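Local coordinates for RabGAP/TBC protein (Chlamydomonas reinhardtii, PDB 4P17) that is of unknown function but, as a flagellar RabGAP/TBC-domain protein, probably stimulates GTP hydrolysis by a Rab-family GTPase, at residues D28-C33 with P242-M247; E62-G67 with L253-P258; L211-Q216 with N275-G280; C235-S240 with F262-A267. All coordinates share one frame; numbering follows the deposited sequence.

Contact 1 (D28-C33 with P242-M247); sequences DERRSC and PSETVM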
loop_
_atom_site.group_PDB
_atom_site.type_symbol
_atom_site.label_atom_id
_atom_site.label_comp_id
_atom_site.label_asym_id
_atom_site.label_seq_id
_atom_site.Cartn_x
_atom_site.Cartn_y
_atom_site.Cartn_z
ATOM N N ASP A 28 11.580 -17.394 -9.355
ATOM C CA ASP A 28 10.623 -18.476 -9.156
ATOM C C ASP A 28 9.476 -18.012 -8.269
ATOM O O ASP A 28 8.339 -18.432 -8.462
ATOM C CB ASP A 28 11.293 -19.699 -8.527
ATOM C CG ASP A 28 10.347 -20.886 -8.384
ATOM O OD1 ASP A 28 9.751 -21.308 -9.408
ATOM O OD2 ASP A 28 10.203 -21.401 -7.247
ATOM N N GLU A 29 9.793 -17.164 -7.283
ATOM C CA GLU A 29 8.771 -16.604 -6.396
ATOM C C GLU A 29 7.719 -15.915 -7.250
ATOM O O GLU A 29 6.525 -16.210 -7.176
ATOM C CB GLU A 29 9.388 -15.614 -5.388
ATOM C CG GLU A 29 10.268 -16.314 -4.346
ATOM C CD GLU A 29 11.019 -15.386 -3.414
ATOM O OE1 GLU A 29 11.012 -14.149 -3.608
ATOM O OE2 GLU A 29 11.652 -15.906 -2.475
ATOM N N ARG A 30 8.186 -15.029 -8.110
ATOM C CA ARG A 30 7.261 -14.270 -8.939
ATOM C C ARG A 30 6.488 -15.178 -9.928
ATOM O O ARG A 30 5.304 -14.965 -10.198
ATOM C CB ARG A 30 8.040 -13.158 -9.670
ATOM C CG ARG A 30 8.560 -12.066 -8.743
ATOM C CD ARG A 30 9.412 -11.030 -9.492
ATOM N NE ARG A 30 8.819 -10.660 -10.769
ATOM C CZ ARG A 30 7.887 -9.722 -10.922
ATOM N NH1 ARG A 30 7.450 -9.040 -9.876
ATOM N NH2 ARG A 30 7.392 -9.457 -12.127
ATOM N N ARG A 31 7.132 -16.210 -10.458
ATOM C CA ARG A 31 6.440 -17.110 -11.381
ATOM C C ARG A 31 5.306 -17.834 -10.624
ATOM O O ARG A 31 4.186 -17.920 -11.104
ATOM C CB ARG A 31 7.454 -18.078 -12.003
ATOM C CG ARG A 31 6.930 -19.242 -12.831
ATOM C CD ARG A 31 5.638 -18.986 -13.618
ATOM N NE ARG A 31 5.626 -17.772 -14.432
ATOM C CZ ARG A 31 4.589 -17.375 -15.167
ATOM N NH1 ARG A 31 3.473 -18.086 -15.194
ATOM N NH2 ARG A 31 4.671 -16.257 -15.880
ATOM N N SER A 32 5.610 -18.328 -9.431
ATOM C CA SER A 32 4.613 -18.974 -8.590
ATOM C C SER A 32 3.430 -18.058 -8.357
ATOM O O SER A 32 2.294 -18.489 -8.430
ATOM C CB SER A 32 5.205 -19.397 -7.247
ATOM O OG SER A 32 4.242 -20.127 -6.474
ATOM N N CYS A 33 3.686 -16.786 -8.068
ATOM C CA CYS A 33 2.578 -15.884 -7.764
ATOM C C CYS A 33 1.743 -15.622 -8.988
ATOM O O CYS A 33 0.499 -15.517 -8.881
ATOM C CB CYS A 33 3.091 -14.580 -7.178
ATOM S SG CYS A 33 3.877 -14.855 -5.534
ATOM N N PRO A 242 8.354 -4.555 -3.012
ATOM C CA PRO A 242 8.127 -4.549 -4.455
ATOM C C PRO A 242 6.692 -4.197 -4.768
ATOM O O PRO A 242 5.809 -4.568 -4.028
ATOM C CB PRO A 242 8.426 -5.980 -4.873
ATOM C CG PRO A 242 9.434 -6.433 -3.872
ATOM C CD PRO A 242 8.977 -5.818 -2.577
ATOM N N SER A 243 6.470 -3.487 -5.855
ATOM C CA SER A 243 5.150 -2.924 -6.107
ATOM C C SER A 243 4.010 -3.960 -6.189
ATOM O O SER A 243 2.900 -3.697 -5.728
ATOM C CB SER A 243 5.189 -2.091 -7.402
ATOM O OG SER A 243 5.118 -2.934 -8.526
ATOM N N GLU A 244 4.262 -5.142 -6.737
ATOM C CA GLU A 244 3.169 -6.106 -6.869
ATOM C C GLU A 244 2.845 -6.695 -5.493
ATOM O O GLU A 244 1.705 -7.096 -5.222
ATOM C CB GLU A 244 3.516 -7.204 -7.867
ATOM C CG GLU A 244 3.757 -6.679 -9.234
ATOM C CD GLU A 244 4.041 -7.745 -10.225
ATOM O OE1 GLU A 244 3.186 -8.639 -10.388
ATOM O OE2 GLU A 244 5.141 -7.701 -10.823
ATOM N N THR A 245 3.840 -6.700 -4.608
ATOM C CA THR A 245 3.612 -7.203 -3.255
ATOM C C THR A 245 2.797 -6.157 -2.495
ATOM O O THR A 245 1.848 -6.493 -1.771
ATOM C CB THR A 245 4.919 -7.495 -2.577
ATOM O OG1 THR A 245 5.593 -8.475 -3.367
ATOM C CG2 THR A 245 4.728 -8.025 -1.213
ATOM N N VAL A 246 3.169 -4.890 -2.675
ATOM C CA VAL A 246 2.428 -3.792 -2.054
ATOM C C VAL A 246 0.945 -3.883 -2.423
ATOM O O VAL A 246 0.077 -3.762 -1.546
ATOM C CB VAL A 246 2.955 -2.404 -2.484
ATOM C CG1 VAL A 246 2.100 -1.284 -1.879
ATOM C CG2 VAL A 246 4.398 -2.190 -2.088
ATOM N N MET A 247 0.646 -4.103 -3.702
ATOM C CA MET A 247 -0.753 -4.049 -4.155
ATOM C C MET A 247 -1.582 -5.152 -3.527
ATOM O O MET A 247 -2.785 -4.990 -3.323
ATOM C CB MET A 247 -0.868 -4.162 -5.680
ATOM C CG MET A 247 0.012 -3.256 -6.444
ATOM S SD MET A 247 -0.389 -1.554 -6.163
ATOM C CE MET A 247 0.764 -0.846 -7.366
#
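Arg30 presents the end of its guanidinium to a single carboxylate oxygen of Glu244. Arg30 NH1 reaches Glu244 OE2 at 2.8 Å, and Arg30 NH2 closes on the same OE2 at 3.1 Å, the first bond straighter (151°) than the second. This is an end-on salt bridge, forked onto one atom. OE2 sits at the guanidinium edge, close to its plane, but the two flat groups stand nearly perpendicular, 80° apart. As a result NH1 comes at OE2 from well above the carboxylate plane, while NH2 meets it on the syn side, not far out of plane. The shape of the arginine explains the reach: its chain runs extended from CA to CD and then bends at chi3 (43°), bringing the guanidinium round to the acid. In the all-helical TBC fold this ties helix 27-50, near its start, to the first turn of helix 243-256, with Arg30 CA and Glu244 CA 9.4 Å apart. Glu244 is buried, and its OE2 also accepts a hydrogen bond from Leu15 N, so three donors converge on it, while OE1 has a weak, long ion pair with Arg299. A leucine in place of Arg30 would probably leave the negative charge of Glu244 without its main cationic mate. Pro242 takes the N-cap position of helix 243-256, and Ser243 OG beside Glu244 bonds to Asp14 OD2.

Contact 2 (E62-G67 with L253-P258); sequences EMIRKG and LFYEGP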
loop_
_atom_site.group_PDB
_atom_site.type_symbol
_atom_site.label_atom_id
_atom_site.label_comp_id
_atom_site.label_asym_id
_atom_site.label_seq_id
_atom_site.Cartn_x
_atom_site.Cartn_y
_atom_site.Cartn_z
ATOM N N GLU A 62 -12.242 -13.808 1.078
ATOM C CA GLU A 62 -11.311 -14.871 0.664
ATOM C C GLU A 62 -10.644 -14.589 -0.694
ATOM O O GLU A 62 -9.437 -14.741 -0.842
ATOM C CB GLU A 62 -12.023 -16.239 0.576
ATOM C CG GLU A 62 -12.431 -16.878 1.910
ATOM C CD GLU A 62 -13.261 -18.163 1.756
ATOM O OE1 GLU A 62 -13.523 -18.618 0.611
ATOM O OE2 GLU A 62 -13.654 -18.725 2.804
ATOM N N MET A 63 -11.440 -14.205 -1.682
ATOM C CA MET A 63 -10.917 -13.887 -3.003
ATOM C C MET A 63 -9.913 -12.734 -2.961
ATOM O O MET A 63 -8.843 -12.817 -3.574
ATOM C CB MET A 63 -12.053 -13.531 -3.956
ATOM C CG MET A 63 -12.968 -14.702 -4.289
ATOM S SD MET A 63 -14.384 -14.184 -5.303
ATOM C CE MET A 63 -13.592 -13.953 -6.905
ATOM N N ILE A 64 -10.255 -11.697 -2.200
ATOM C CA ILE A 64 -9.452 -10.507 -2.144
ATOM C C ILE A 64 -8.155 -10.842 -1.414
ATOM O O ILE A 64 -7.083 -10.374 -1.784
ATOM C CB ILE A 64 -10.222 -9.333 -1.473
ATOM C CG1 ILE A 64 -11.268 -8.829 -2.454
ATOM C CG2 ILE A 64 -9.262 -8.168 -1.127
ATOM C CD1 ILE A 64 -12.156 -7.695 -1.975
ATOM N N ARG A 65 -8.244 -11.692 -0.407
ATOM C CA ARG A 65 -7.039 -12.137 0.269
ATOM C C ARG A 65 -6.083 -12.916 -0.638
ATOM O O ARG A 65 -4.900 -12.913 -0.380
ATOM C CB ARG A 65 -7.409 -12.985 1.483
ATOM C CG ARG A 65 -7.804 -12.168 2.694
ATOM C CD ARG A 65 -8.056 -13.045 3.917
ATOM N NE ARG A 65 -8.419 -12.238 5.078
ATOM C CZ ARG A 65 -8.591 -12.716 6.311
ATOM N NH1 ARG A 65 -8.410 -14.011 6.567
ATOM N NH2 ARG A 65 -8.937 -11.897 7.291
ATOM N N LYS A 66 -6.592 -13.607 -1.663
ATOM C CA LYS A 66 -5.743 -14.322 -2.611
ATOM C C LYS A 66 -5.183 -13.430 -3.737
ATOM O O LYS A 66 -4.348 -13.869 -4.526
ATOM C CB LYS A 66 -6.525 -15.474 -3.237
ATOM C CG LYS A 66 -6.809 -16.648 -2.293
ATOM C CD LYS A 66 -7.830 -17.605 -2.897
ATOM N N GLY A 67 -5.651 -12.188 -3.810
ATOM C CA GLY A 67 -5.157 -11.265 -4.812
ATOM C C GLY A 67 -6.188 -10.878 -5.854
ATOM O O GLY A 67 -6.802 -11.722 -6.514
ATOM N N LEU A 253 -6.345 -4.150 2.346
ATOM C CA LEU A 253 -6.518 -2.896 3.078
ATOM C C LEU A 253 -7.806 -2.183 2.672
ATOM O O LEU A 253 -8.539 -1.636 3.514
ATOM C CB LEU A 253 -5.335 -1.947 2.837
ATOM C CG LEU A 253 -5.437 -0.536 3.439
ATOM C CD1 LEU A 253 -5.504 -0.602 4.973
ATOM C CD2 LEU A 253 -4.298 0.374 2.985
ATOM N N PHE A 254 -8.048 -2.150 1.370
ATOM C CA PHE A 254 -9.202 -1.433 0.820
ATOM C C PHE A 254 -10.504 -2.199 1.026
ATOM O O PHE A 254 -11.560 -1.677 0.718
ATOM C CB PHE A 254 -9.015 -1.149 -0.698
ATOM C CG PHE A 254 -7.899 -0.156 -1.000
ATOM C CD1 PHE A 254 -7.735 0.979 -0.220
ATOM C CD2 PHE A 254 -7.014 -0.366 -2.034
ATOM C CE1 PHE A 254 -6.707 1.872 -0.475
ATOM C CE2 PHE A 254 -5.984 0.523 -2.268
ATOM C CZ PHE A 254 -5.840 1.633 -1.492
ATOM N N TYR A 255 -10.431 -3.415 1.560
ATOM C CA TYR A 255 -11.641 -4.194 1.869
ATOM C C TYR A 255 -11.837 -4.457 3.367
ATOM O O TYR A 255 -12.941 -4.313 3.896
ATOM C CB TYR A 255 -11.599 -5.519 1.127
ATOM C CG TYR A 255 -12.857 -6.306 1.335
ATOM C CD1 TYR A 255 -13.983 -6.053 0.572
ATOM C CD2 TYR A 255 -12.913 -7.308 2.278
ATOM C CE1 TYR A 255 -15.142 -6.770 0.761
ATOM C CE2 TYR A 255 -14.071 -8.030 2.474
ATOM C CZ TYR A 255 -15.165 -7.759 1.708
ATOM O OH TYR A 255 -16.294 -8.494 1.916
ATOM N N GLU A 256 -10.764 -4.833 4.055
ATOM C CA GLU A 256 -10.854 -5.217 5.458
ATOM C C GLU A 256 -10.513 -4.079 6.412
ATOM O O GLU A 256 -10.892 -4.126 7.573
ATOM C CB GLU A 256 -9.908 -6.392 5.739
ATOM C CG GLU A 256 -10.211 -7.624 4.938
ATOM C CD GLU A 256 -9.460 -8.823 5.422
ATOM O OE1 GLU A 256 -9.311 -9.006 6.654
ATOM O OE2 GLU A 256 -9.025 -9.590 4.560
ATOM N N GLY A 257 -9.757 -3.089 5.950
ATOM C CA GLY A 257 -9.395 -1.958 6.799
ATOM C C GLY A 257 -7.990 -2.010 7.395
ATOM O O GLY A 257 -7.213 -2.895 7.084
ATOM N N PRO A 258 -7.679 -1.083 8.301
ATOM C CA PRO A 258 -6.273 -0.854 8.665
ATOM C C PRO A 258 -5.623 -1.927 9.542
ATOM O O PRO A 258 -4.412 -1.846 9.731
ATOM C CB PRO A 258 -6.310 0.478 9.416
ATOM C CG PRO A 258 -7.722 0.625 9.898
ATOM C CD PRO A 258 -8.607 -0.159 8.986
#
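Helices 57-65 and 243-256 of the all-helical TBC fold pack together near their C-terminal ends, Ile64 and Arg65 meeting Tyr255 and Glu256. The apolar half joins the buried Ile64 to Tyr255. Ile64 CD1 comes obliquely to the tyrosine ring, 3.5 Å from Tyr255 CD1, and the two side chains cross at about a right angle. With its CG anti to the backbone N (chi1 -176°), Tyr255 brings its ring to the isoleucine, and it also touches Leu60 and Lys61 of helix 57-65. One residue further on, charge takes over. Arg65, extended from CG to NE, turns the side of its guanidinium to Glu256: Arg65 NE bonds to Glu256 OE2 at 2.8 Å, and Arg65 NH2 to Glu256 OE1 at 3.0 Å. Both bonds are nearly straight, both oxygens are met on their syn sides, and the planes are only 25° apart. Phe307 adds a cation-pi partner to the arginine. Gly67 and Gly257, both at positive phi, are the first residues to leave helical angles. Since each carboxylate oxygen has its own N-H, the two-point grip fixes the rotation of both flat groups and should favour a charged Glu256.

Contact 3 (L211-Q216 with N275-G280); sequences LPRLQQ and NMLRVG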
loop_
_atom_site.group_PDB
_atom_site.type_symbol
_atom_site.label_atom_id
_atom_site.label_comp_id
_atom_site.label_asym_id
_atom_site.label_seq_id
_atom_site.Cartn_x
_atom_site.Cartn_y
_atom_site.Cartn_z
ATOM N N LEU A 211 6.360 -13.943 18.397
ATOM C CA LEU A 211 7.755 -13.996 18.013
ATOM C C LEU A 211 8.614 -13.691 19.239
ATOM O O LEU A 211 9.428 -12.783 19.228
ATOM C CB LEU A 211 8.021 -13.020 16.861
ATOM C CG LEU A 211 7.240 -13.261 15.557
ATOM C CD1 LEU A 211 7.467 -12.118 14.569
ATOM C CD2 LEU A 211 7.595 -14.601 14.910
ATOM N N PRO A 212 8.439 -14.475 20.309
ATOM C CA PRO A 212 9.142 -14.163 21.561
ATOM C C PRO A 212 10.674 -14.121 21.431
ATOM O O PRO A 212 11.289 -13.322 22.116
ATOM C CB PRO A 212 8.697 -15.287 22.504
ATOM C CG PRO A 212 8.219 -16.379 21.640
ATOM C CD PRO A 212 7.640 -15.713 20.412
ATOM N N ARG A 213 11.262 -14.937 20.555
ATOM C CA ARG A 213 12.698 -14.865 20.309
ATOM C C ARG A 213 13.074 -13.520 19.739
ATOM O O ARG A 213 14.124 -12.964 20.051
ATOM C CB ARG A 213 13.150 -15.932 19.347
ATOM C CG ARG A 213 13.210 -17.304 19.930
ATOM C CD ARG A 213 13.563 -18.291 18.808
ATOM N NE ARG A 213 15.004 -18.353 18.551
ATOM C CZ ARG A 213 15.558 -18.737 17.400
ATOM N NH1 ARG A 213 14.794 -19.073 16.367
ATOM N NH2 ARG A 213 16.888 -18.771 17.274
ATOM N N LEU A 214 12.217 -13.001 18.875
ATOM C CA LEU A 214 12.502 -11.731 18.267
ATOM C C LEU A 214 12.390 -10.611 19.306
ATOM O O LEU A 214 13.197 -9.688 19.313
ATOM C CB LEU A 214 11.563 -11.497 17.075
ATOM C CG LEU A 214 12.012 -10.383 16.139
ATOM C CD1 LEU A 214 13.396 -10.619 15.541
ATOM C CD2 LEU A 214 11.006 -10.158 15.019
ATOM N N GLN A 215 11.436 -10.708 20.225
ATOM C CA GLN A 215 11.259 -9.623 21.205
ATOM C C GLN A 215 12.469 -9.525 22.142
ATOM O O GLN A 215 12.975 -8.438 22.420
ATOM C CB GLN A 215 9.970 -9.819 22.005
ATOM C CG GLN A 215 9.500 -8.561 22.732
ATOM C CD GLN A 215 9.033 -7.426 21.817
ATOM O OE1 GLN A 215 9.768 -6.964 20.945
ATOM N NE2 GLN A 215 7.809 -6.929 22.061
ATOM N N GLN A 216 12.942 -10.676 22.599
ATOM C CA GLN A 216 14.128 -10.744 23.447
ATOM C C GLN A 216 15.316 -10.115 22.729
ATOM O O GLN A 216 16.130 -9.391 23.309
ATOM C CB GLN A 216 14.438 -12.200 23.805
ATOM N N ASN A 275 16.578 -14.523 10.023
ATOM C CA ASN A 275 17.555 -13.540 9.538
ATOM C C ASN A 275 17.927 -12.465 10.576
ATOM O O ASN A 275 19.120 -12.135 10.763
ATOM C CB ASN A 275 17.008 -12.858 8.284
ATOM C CG ASN A 275 16.535 -13.857 7.233
ATOM O OD1 ASN A 275 15.552 -14.589 7.425
ATOM N ND2 ASN A 275 17.235 -13.884 6.112
ATOM N N MET A 276 16.905 -11.915 11.229
ATOM C CA MET A 276 17.102 -10.850 12.198
ATOM C C MET A 276 17.815 -11.333 13.468
ATOM O O MET A 276 18.567 -10.575 14.082
ATOM C CB MET A 276 15.754 -10.212 12.575
ATOM C CG MET A 276 15.331 -9.112 11.621
ATOM S SD MET A 276 13.699 -8.431 11.990
ATOM C CE MET A 276 12.692 -9.833 11.585
ATOM N N LEU A 277 17.598 -12.580 13.855
ATOM C CA LEU A 277 18.095 -13.029 15.160
ATOM C C LEU A 277 19.613 -13.126 15.157
ATOM O O LEU A 277 20.237 -13.106 16.222
ATOM C CB LEU A 277 17.504 -14.376 15.550
ATOM C CG LEU A 277 16.037 -14.375 15.986
ATOM C CD1 LEU A 277 15.568 -15.802 16.133
ATOM C CD2 LEU A 277 15.843 -13.595 17.286
ATOM N N ARG A 278 20.205 -13.226 13.970
ATOM C CA ARG A 278 21.663 -13.321 13.865
ATOM C C ARG A 278 22.349 -11.959 13.807
ATOM O O ARG A 278 23.557 -11.896 13.755
ATOM C CB ARG A 278 22.041 -14.130 12.632
ATOM C CG ARG A 278 21.561 -15.576 12.649
ATOM C CD ARG A 278 21.860 -16.277 11.332
ATOM N NE ARG A 278 21.275 -15.557 10.199
ATOM C CZ ARG A 278 21.893 -14.603 9.509
ATOM N NH1 ARG A 278 23.132 -14.239 9.815
ATOM N NH2 ARG A 278 21.269 -14.009 8.503
ATOM N N VAL A 279 21.587 -10.865 13.860
ATOM C CA VAL A 279 22.167 -9.534 13.739
ATOM C C VAL A 279 22.213 -8.882 15.106
ATOM O O VAL A 279 21.192 -8.697 15.726
ATOM C CB VAL A 279 21.372 -8.638 12.762
ATOM C CG1 VAL A 279 21.969 -7.241 12.704
ATOM C CG2 VAL A 279 21.362 -9.251 11.375
ATOM N N GLY A 280 23.405 -8.498 15.545
ATOM C CA GLY A 280 23.613 -8.064 16.902
ATOM C C GLY A 280 23.650 -6.568 17.096
ATOM O O GLY A 280 24.037 -6.095 18.159
#
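The guanidinium of Arg213 is modelled with the CD1 methyl of Leu277 over the centre of one face, but too close to CZ for two carbons, so the placement of the arginine end is doubtful. The sounder part of the contact lies with the other branch of Leu277, which faces the helix backbone: Leu277 CD2 lies 3.3 Å from Arg213 O and 3.9 Å from Leu214 CA. Because CG of Leu277 stands anti to its carbonyl carbon (chi1 -74°), the fork points into helix 212-221, with CD2 against the main chain and CD1 on the arginine side. Leu214, a buried residue, meets Met276, with Leu214 CD1 3.8 Å from Met276 CB and Leu214 CD2 3.8 Å from Met276 CE, which curls round through a bend at chi3. Were Leu277 replaced by alanine, both methyl branches would go, which would probably open a gap beside Leu214 and over the Arg213 carbonyl. The contact joins the start of helix 212-221 to the short helix 273-277 of the TBC fold, where Leu214 CA and Leu277 CA come within 6.5 Å. Among the neighbouring helices, Leu269 of helix 259-271 touches both Leu214 and Met276, and the methionine also touches Phe218 of helix 212-221 and Leu285 and Met289 of helix 282-294.

Contact 4 (C235-S240 with F262-A267); sequences CLFSVS and FRVALA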
loop_
_atom_site.group_PDB
_atom_site.type_symbol
_atom_site.label_atom_id
_atom_site.label_comp_id
_atom_site.label_asym_id
_atom_site.label_seq_id
_atom_site.Cartn_x
_atom_site.Cartn_y
_atom_site.Cartn_z
ATOM N N CYS A 235 3.440 4.958 4.778
ATOM C CA CYS A 235 3.497 4.879 3.314
ATOM C C CYS A 235 2.771 3.675 2.778
ATOM O O CYS A 235 2.813 3.407 1.602
ATOM C CB CYS A 235 4.945 4.849 2.842
ATOM S SG CYS A 235 5.842 6.329 3.367
ATOM N N LEU A 236 2.089 2.948 3.652
ATOM C CA LEU A 236 1.368 1.746 3.284
ATOM C C LEU A 236 2.223 0.800 2.466
ATOM O O LEU A 236 1.782 0.314 1.430
ATOM C CB LEU A 236 0.111 2.081 2.482
ATOM C CG LEU A 236 -0.742 3.160 3.095
ATOM C CD1 LEU A 236 -1.832 3.530 2.092
ATOM C CD2 LEU A 236 -1.299 2.638 4.405
ATOM N N PHE A 237 3.441 0.574 2.957
ATOM C CA PHE A 237 4.479 -0.272 2.339
ATOM C C PHE A 237 5.022 0.203 1.002
ATOM O O PHE A 237 5.858 -0.481 0.421
ATOM C CB PHE A 237 3.969 -1.727 2.198
ATOM C CG PHE A 237 3.589 -2.366 3.519
ATOM C CD1 PHE A 237 4.566 -2.704 4.448
ATOM C CD2 PHE A 237 2.258 -2.583 3.842
ATOM C CE1 PHE A 237 4.211 -3.259 5.666
ATOM C CE2 PHE A 237 1.898 -3.116 5.059
ATOM C CZ PHE A 237 2.874 -3.467 5.972
ATOM N N SER A 238 4.612 1.382 0.514
ATOM C CA SER A 238 4.883 1.723 -0.853
ATOM C C SER A 238 6.368 2.025 -1.095
ATOM O O SER A 238 6.825 1.894 -2.233
ATOM C CB SER A 238 4.026 2.917 -1.333
ATOM O OG SER A 238 4.180 4.098 -0.542
ATOM N N VAL A 239 7.114 2.411 -0.052
ATOM C CA VAL A 239 8.549 2.671 -0.193
ATOM C C VAL A 239 9.402 1.514 0.350
ATOM O O VAL A 239 10.602 1.674 0.536
ATOM C CB VAL A 239 8.997 3.956 0.532
ATOM C CG1 VAL A 239 8.085 5.152 0.148
ATOM C CG2 VAL A 239 8.978 3.787 2.019
ATOM N N SER A 240 8.781 0.370 0.609
ATOM C CA SER A 240 9.427 -0.704 1.335
ATOM C C SER A 240 9.423 -2.021 0.594
ATOM O O SER A 240 10.399 -2.764 0.660
ATOM C CB SER A 240 8.750 -0.861 2.686
ATOM O OG SER A 240 9.059 0.259 3.492
ATOM N N PHE A 262 -0.877 -3.941 10.527
ATOM C CA PHE A 262 -0.046 -4.623 11.507
ATOM C C PHE A 262 -0.019 -6.126 11.196
ATOM O O PHE A 262 0.956 -6.790 11.529
ATOM C CB PHE A 262 -0.475 -4.331 12.965
ATOM C CG PHE A 262 -1.868 -4.809 13.360
ATOM C CD1 PHE A 262 -2.139 -6.158 13.542
ATOM C CD2 PHE A 262 -2.884 -3.886 13.633
ATOM C CE1 PHE A 262 -3.396 -6.583 13.950
ATOM C CE2 PHE A 262 -4.140 -4.305 14.041
ATOM C CZ PHE A 262 -4.399 -5.640 14.218
ATOM N N ARG A 263 -1.032 -6.664 10.518
ATOM C CA ARG A 263 -0.988 -8.102 10.227
ATOM C C ARG A 263 0.101 -8.388 9.216
ATOM O O ARG A 263 0.810 -9.405 9.307
ATOM C CB ARG A 263 -2.342 -8.614 9.754
ATOM C CG ARG A 263 -3.289 -8.676 10.926
ATOM C CD ARG A 263 -4.763 -8.907 10.643
ATOM N NE ARG A 263 -5.452 -9.041 11.934
ATOM C CZ ARG A 263 -6.769 -8.982 12.130
ATOM N NH1 ARG A 263 -7.609 -8.775 11.134
ATOM N NH2 ARG A 263 -7.247 -9.121 13.349
ATOM N N VAL A 264 0.257 -7.498 8.246
ATOM C CA VAL A 264 1.291 -7.704 7.236
ATOM C C VAL A 264 2.685 -7.396 7.860
ATOM O O VAL A 264 3.679 -8.049 7.577
ATOM C CB VAL A 264 1.020 -6.847 5.991
ATOM C CG1 VAL A 264 2.198 -6.899 5.013
ATOM C CG2 VAL A 264 -0.214 -7.364 5.306
ATOM N N ALA A 265 2.746 -6.379 8.690
ATOM C CA ALA A 265 3.991 -6.041 9.359
ATOM C C ALA A 265 4.495 -7.222 10.195
ATOM O O ALA A 265 5.687 -7.574 10.138
ATOM C CB ALA A 265 3.776 -4.827 10.202
ATOM N N LEU A 266 3.596 -7.851 10.948
ATOM C CA LEU A 266 3.982 -9.005 11.769
ATOM C C LEU A 266 4.458 -10.131 10.859
ATOM O O LEU A 266 5.453 -10.798 11.164
ATOM C CB LEU A 266 2.820 -9.514 12.639
ATOM C CG LEU A 266 3.276 -10.707 13.483
ATOM C CD1 LEU A 266 4.223 -10.218 14.591
ATOM C CD2 LEU A 266 2.125 -11.453 14.032
ATOM N N ALA A 267 3.752 -10.335 9.743
ATOM C CA ALA A 267 4.117 -11.408 8.818
ATOM C C ALA A 267 5.532 -11.188 8.285
ATOM O O ALA A 267 6.296 -12.130 8.150
ATOM C CB ALA A 267 3.113 -11.503 7.672
#
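Phe237 follows the Schellman motif that finishes helix 226-234, and reaches its ring from the loop to the side of helix 259-271 of the TBC fold. The tight part is small and apolar. Phe237 CZ lies 3.6 Å from Val264 CG1, and CE2 of Phe237 is 3.8 Å from the same methyl, the two side chains crossing at a slant. Ala265 stays looser: Phe237 CZ is 4.0 Å from Ala265 N. Trp232 meets the phenylalanine ring with planes about 40° apart, while Leu302 and Met303 of helix 299-306 pack on Val264, so the whole contact is buried. Beyond the ring, the loop heads for solvent. Val239, two residues on, is exposed, and Ser238 and Ser240 are partly so; none of them touches residues 262-267. The type I' turn from Cys235 to Ser238, with Leu236 and Phe237 at positive phi, is consistent with Phe237 pointing inward, and a CG anti to the carbonyl carbon (chi1 -59°) then aims the ring at Val264. The turn is pinned twice on one acceptor. Ser238 N bonds to Cys235 O at 2.9 Å, and the hydroxyl of Ser238 donates through OG to that same Cys235 O at 2.6 Å, in the carbonyl plane and on a lone pair.

Overall arrangement
Helix 243-256 links contacts 1 and 2: its first turn takes the salt bridge from helix 27-50 and its last turn the one from helix 57-65, with centres about 16 Å apart. Contact 4 lies closest to the middle of the chain and touches the other three. Val246 CG2 of contact 1 sits 3.4 Å from Phe237 O, Leu253 CD2 of contact 2 is 4.0 Å from Leu236 CD2, and Leu211 CD1 of contact 3 is 3.8 Å from Leu266 CD1. Contact 3 is the outlier, about 29 Å from contact 2 between centres; along the chain its two segments enclose contact 4.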